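Local structure of BamaA.19900.a (6VZZ) at the interface of chains A and B. The protein catalyses the ATP-dependent phosphorylation of glucose to glucose 6-phosphate, the entry step of glycolysis, as a glucokinase of the amoeba Balamuthia mandrillaris. Sequence-based numbering; all coordinates share one arbitrary frame. Chains: chain A/B, BamaA.19900.a.

Both contacts belong to one two-fold symmetric interface between the two copies of this glucokinase, and the centres of their C-alpha atoms lie about 25 Å apart. Contact 1 joins residues 223-226 of both chains, with B:Val222, and adds helix 303-327 of chain A. Contact 2 brings together side chains from strands 195-201 and 213-216 of both chains, with A:Leu203 and B:Leu203. The contacts share no residue, but a short stretch holding the 3-10 helix 219-221 connects strand 213-216 to the loop of contact 1. His221, a residue of the glucose pocket, directly precedes that loop in sequence, which may link the interface to the substrate site.

Contact 1: the interface of chains A and B. Residues chain A 223-226, 322, 360; chain B 222-226.
B:Ala223 meets A:Asn322 and A:Ser225 where residues 223-226 of two glucokinase subunits, with B:Val222, pack against each other in what is probably a homodimer interface. Of the residues here it buries the most surface, 42 Å². Its backbone N donates to OD1 of the A:Asn322 side-chain amide at 2.8 Å, nearly straight with 164° at the hydrogen but standing above the plane of the amide carbonyl. The acceptor projects from helix 303-327. CB of A:Asn322 also lies 4.0 Å from CB of B:Val222, so one asparagine side chain meets both the polar backbone and an apolar neighbour.

The methyl CB of B:Ala223 also packs 3.7 Å from CB of A:Ser225. That serine turns its hydroxyl to the partner backbone: OG of A:Ser225 donates to the carbonyl O of B:Ile224 at 2.6 Å, approaching from above the carbonyl plane at a C=O...donor angle of 128°. A weak second bond may reach from the same hydroxyl to O of B:Ala223. The two-fold repeats the arrangement, B:Ser225 OG donating to A:Ile224 O, and the paired hydroxyls fasten the loops reciprocally.

A:Pro226, with 34 Å² hidden, turns CG and CD of its ring to the tip of B:Ile224, and the two side chains meet at about a right angle. B:Ile224 holds CG1 between its backbone N and carbonyl carbon (chi1 49°), and its terminal methyl CD1 comes 3.9 Å from CD of A:Pro226.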
loop_
_atom_site.group_PDB
_atom_site.type_symbol
_atom_site.label_atom_id
_atom_site.label_comp_id
_atom_site.label_asym_id
_atom_site.label_seq_id
_atom_site.Cartn_x
_atom_site.Cartn_y
_atom_site.Cartn_z
ATOM N N ALA A 223 -2.955 -11.817 1.196
ATOM C CA ALA A 223 -4.004 -12.675 1.729
ATOM C C ALA A 223 -5.326 -11.925 1.826
ATOM O O ALA A 223 -5.364 -10.719 2.085
ATOM C CB ALA A 223 -3.602 -13.193 3.103
ATOM N N ILE A 224 -6.420 -12.653 1.625
ATOM C CA ILE A 224 -7.755 -12.071 1.652
ATOM C C ILE A 224 -8.153 -11.690 3.074
ATOM O O ILE A 224 -7.512 -12.102 4.048
ATOM C CB ILE A 224 -8.774 -13.049 1.041
ATOM C CG1 ILE A 224 -8.615 -14.438 1.656
ATOM C CG2 ILE A 224 -8.566 -13.150 -0.451
ATOM C CD1 ILE A 224 -9.328 -14.629 2.949
ATOM N N SER A 225 -9.236 -10.932 3.198
ATOM C CA SER A 225 -9.880 -10.637 4.459
ATOM C C SER A 225 -11.254 -11.291 4.527
ATOM O O SER A 225 -11.928 -11.427 3.504
ATOM C CB SER A 225 -10.026 -9.124 4.642
ATOM O OG SER A 225 -8.814 -8.582 5.114
ATOM N N PRO A 226 -11.704 -11.704 5.706
ATOM C CA PRO A 226 -13.038 -12.298 5.840
ATOM C C PRO A 226 -14.084 -11.198 5.985
ATOM O O PRO A 226 -13.763 -10.016 6.001
ATOM C CB PRO A 226 -12.912 -13.123 7.118
ATOM C CG PRO A 226 -11.996 -12.325 7.958
ATOM C CD PRO A 226 -11.000 -11.668 7.000
ATOM N N ASN A 322 -9.969 -1.861 1.229
ATOM C CA ASN A 322 -8.868 -1.784 2.183
ATOM C C ASN A 322 -7.674 -0.999 1.643
ATOM O O ASN A 322 -6.976 -0.329 2.419
ATOM C CB ASN A 322 -8.479 -3.190 2.610
ATOM C CG ASN A 322 -9.480 -3.761 3.596
ATOM O OD1 ASN A 322 -9.477 -3.395 4.776
ATOM N ND2 ASN A 322 -10.383 -4.612 3.113
ATOM N N HIS A 360 -17.024 -1.511 6.480
ATOM C CA HIS A 360 -15.783 -1.247 7.199
ATOM C C HIS A 360 -16.080 -0.357 8.393
ATOM O O HIS A 360 -16.959 0.509 8.310
ATOM C CB HIS A 360 -14.736 -0.584 6.288
ATOM C CG HIS A 360 -13.328 -0.754 6.770
ATOM N ND1 HIS A 360 -12.776 0.049 7.745
ATOM C CD2 HIS A 360 -12.366 -1.645 6.425
ATOM C CE1 HIS A 360 -11.537 -0.342 7.985
ATOM N NE2 HIS A 360 -11.261 -1.362 7.192
ATOM N N VAL B 222 -6.836 -1.573 8.054
ATOM C CA VAL B 222 -7.370 -2.537 7.096
ATOM C C VAL B 222 -7.792 -3.808 7.825
ATOM O O VAL B 222 -7.253 -4.163 8.882
ATOM C CB VAL B 222 -6.354 -2.850 5.978
ATOM C CG1 VAL B 222 -5.914 -1.580 5.268
ATOM C CG2 VAL B 222 -5.171 -3.648 6.515
ATOM N N ALA B 223 -8.776 -4.497 7.251
ATOM C CA ALA B 223 -9.248 -5.754 7.813
ATOM C C ALA B 223 -8.128 -6.786 7.862
ATOM O O ALA B 223 -7.248 -6.821 6.996
ATOM C CB ALA B 223 -10.407 -6.289 6.985
ATOM N N ILE B 224 -8.171 -7.638 8.881
ATOM C CA ILE B 224 -7.151 -8.659 9.081
ATOM C C ILE B 224 -7.270 -9.759 8.031
ATOM O O ILE B 224 -8.277 -9.856 7.321
ATOM C CB ILE B 224 -7.256 -9.243 10.501
ATOM C CG1 ILE B 224 -8.698 -9.638 10.810
ATOM C CG2 ILE B 224 -6.802 -8.222 11.517
ATOM C CD1 ILE B 224 -9.091 -10.986 10.314
ATOM N N SER B 225 -6.255 -10.612 7.957
ATOM C CA SER B 225 -6.272 -11.827 7.172
ATOM C C SER B 225 -6.250 -13.052 8.077
ATOM O O SER B 225 -5.649 -13.018 9.153
ATOM C CB SER B 225 -5.069 -11.868 6.227
ATOM O OG SER B 225 -5.339 -11.100 5.077
ATOM N N PRO B 226 -6.885 -14.147 7.679
ATOM C CA PRO B 226 -6.858 -15.371 8.486
ATOM C C PRO B 226 -5.592 -16.166 8.183
ATOM O O PRO B 226 -4.782 -15.774 7.352
ATOM C CB PRO B 226 -8.109 -16.110 8.018
ATOM C CG PRO B 226 -8.202 -15.764 6.586
ATOM C CD PRO B 226 -7.692 -14.326 6.459
#

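Contact 2: the interface of chains A and B. Residues chain A 201, 203, 213-215; chain B 201, 203, 213, 215.
A:Gln213 and B:Gln213 meet tip to tip through their side-chain amides in this two-fold symmetric side-chain contact, in what is probably a dimer of this glucokinase-family enzyme; the residues come from strands 195-201 and 213-216 of both chains, with A:Leu203 and B:Leu203 nearby. The polar part is a reciprocal amide pair. NE2 of B:Gln213 donates to OE1 of A:Gln213 at 3.0 Å, and the two-fold returns the bond from A:Gln213 NE2 to B:Gln213 OE1. Each N-H lies in the plane of the opposite carbonyl, on a lone pair, with a C=O...donor angle of 126° and 154° at the hydrogen. The amide planes are nearly coplanar, and two bonds closing one ring oppose rotation of either amide. Each glutamine reaches the pairing with its chain extended beyond CG, which carries the amide well away from its strand.

The apolar part is made by leucines and methionines. A:Leu201 and B:Leu201 point at each other, their CD1 methyls 4.0 Å apart. The same CD1 of A:Leu201 lies 3.9 Å from CD1 of B:Leu203, whose side chain crosses it at about a right angle, so the CD1 methyls of A:Leu201 and B:Leu201 each touch two leucines of the partner. The other branch of A:Leu201 faces the partner methionine: CD2 is 3.6 Å from the S-methyl carbon CE of B:Met215 and 3.8 Å from its SD. B:Met215 brings its tip there by an extended chain, with CG anti to the backbone N (chi1 -170°).

B:Leu203 bridges the apolar and polar groups. Its CD2 packs 4.0 Å from CG of A:Met215, across the methionine chain. The same CD2 of B:Leu203 also lies 3.7 Å from the backbone carbonyl O of A:Val214, while CB of B:Leu203 borders the amide NE2 of A:Gln213 at 4.1 Å.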
loop_
_atom_site.group_PDB
_atom_site.type_symbol
_atom_site.label_atom_id
_atom_site.label_comp_id
_atom_site.label_asym_id
_atom_site.label_seq_id
_atom_site.Cartn_x
_atom_site.Cartn_y
_atom_site.Cartn_z
ATOM N N LEU A 201 0.466 8.632 -7.751
ATOM C CA LEU A 201 0.806 9.365 -6.539
ATOM C C LEU A 201 0.963 10.852 -6.825
ATOM O O LEU A 201 1.529 11.244 -7.852
ATOM C CB LEU A 201 2.109 8.840 -5.923
ATOM C CG LEU A 201 2.163 7.393 -5.434
ATOM C CD1 LEU A 201 3.561 7.027 -4.986
ATOM C CD2 LEU A 201 1.191 7.216 -4.302
ATOM N N LEU A 203 2.689 13.344 -4.440
ATOM C CA LEU A 203 3.410 13.698 -3.231
ATOM C C LEU A 203 4.099 15.057 -3.405
ATOM O O LEU A 203 3.765 15.824 -4.314
ATOM C CB LEU A 203 4.400 12.579 -2.897
ATOM C CG LEU A 203 3.853 11.158 -2.784
ATOM C CD1 LEU A 203 4.945 10.152 -3.125
ATOM C CD2 LEU A 203 3.307 10.906 -1.389
ATOM N N GLN A 213 3.390 10.676 -10.175
ATOM C CA GLN A 213 4.363 9.606 -10.033
ATOM C C GLN A 213 3.629 8.272 -9.980
ATOM O O GLN A 213 2.538 8.169 -9.413
ATOM C CB GLN A 213 5.229 9.803 -8.786
ATOM C CG GLN A 213 6.183 11.001 -8.883
ATOM C CD GLN A 213 7.065 11.147 -7.655
ATOM O OE1 GLN A 213 6.645 11.682 -6.629
ATOM N NE2 GLN A 213 8.289 10.650 -7.748
ATOM N N VAL A 214 4.212 7.260 -10.601
ATOM C CA VAL A 214 3.632 5.926 -10.643
ATOM C C VAL A 214 4.358 5.061 -9.627
ATOM O O VAL A 214 5.597 5.037 -9.591
ATOM C CB VAL A 214 3.729 5.320 -12.052
ATOM C CG1 VAL A 214 3.095 3.933 -12.091
ATOM C CG2 VAL A 214 3.070 6.232 -13.072
ATOM N N MET A 215 3.592 4.350 -8.797
ATOM C CA MET A 215 4.181 3.346 -7.940
ATOM C C MET A 215 3.659 1.971 -8.324
ATOM O O MET A 215 2.453 1.715 -8.192
ATOM C CB MET A 215 3.891 3.627 -6.473
ATOM C CG MET A 215 4.717 2.727 -5.580
ATOM S SD MET A 215 4.333 2.849 -3.838
ATOM C CE MET A 215 5.456 1.574 -3.218
ATOM N N LEU B 201 9.991 5.911 0.222
ATOM C CA LEU B 201 9.933 5.570 -1.193
ATOM C C LEU B 201 11.184 6.041 -1.922
ATOM O O LEU B 201 11.690 7.140 -1.667
ATOM C CB LEU B 201 8.705 6.199 -1.863
ATOM C CG LEU B 201 7.313 5.785 -1.389
ATOM C CD1 LEU B 201 6.243 6.607 -2.073
ATOM C CD2 LEU B 201 7.107 4.324 -1.673
ATOM N N LEU B 203 11.471 6.348 -5.756
ATOM C CA LEU B 203 10.948 6.270 -7.108
ATOM C C LEU B 203 11.826 7.090 -8.062
ATOM O O LEU B 203 12.964 7.440 -7.731
ATOM C CB LEU B 203 9.492 6.739 -7.105
ATOM C CG LEU B 203 8.529 6.062 -6.133
ATOM C CD1 LEU B 203 7.402 7.019 -5.766
ATOM C CD2 LEU B 203 7.974 4.783 -6.734
ATOM N N GLN B 213 11.419 9.918 -0.488
ATOM C CA GLN B 213 10.088 10.492 -0.373
ATOM C C GLN B 213 9.299 9.708 0.670
ATOM O O GLN B 213 9.440 8.489 0.788
ATOM C CB GLN B 213 9.362 10.489 -1.721
ATOM C CG GLN B 213 9.966 11.458 -2.745
ATOM C CD GLN B 213 9.201 11.474 -4.057
ATOM O OE1 GLN B 213 9.380 10.605 -4.910
ATOM N NE2 GLN B 213 8.324 12.454 -4.214
ATOM N N MET B 215 5.662 8.521 2.133
ATOM C CA MET B 215 4.248 8.376 1.870
ATOM C C MET B 215 3.521 8.014 3.154
ATOM O O MET B 215 3.766 6.934 3.713
ATOM C CB MET B 215 3.985 7.327 0.802
ATOM C CG MET B 215 2.540 7.366 0.354
ATOM S SD MET B 215 2.073 6.060 -0.775
ATOM C CE MET B 215 0.315 6.452 -0.938
#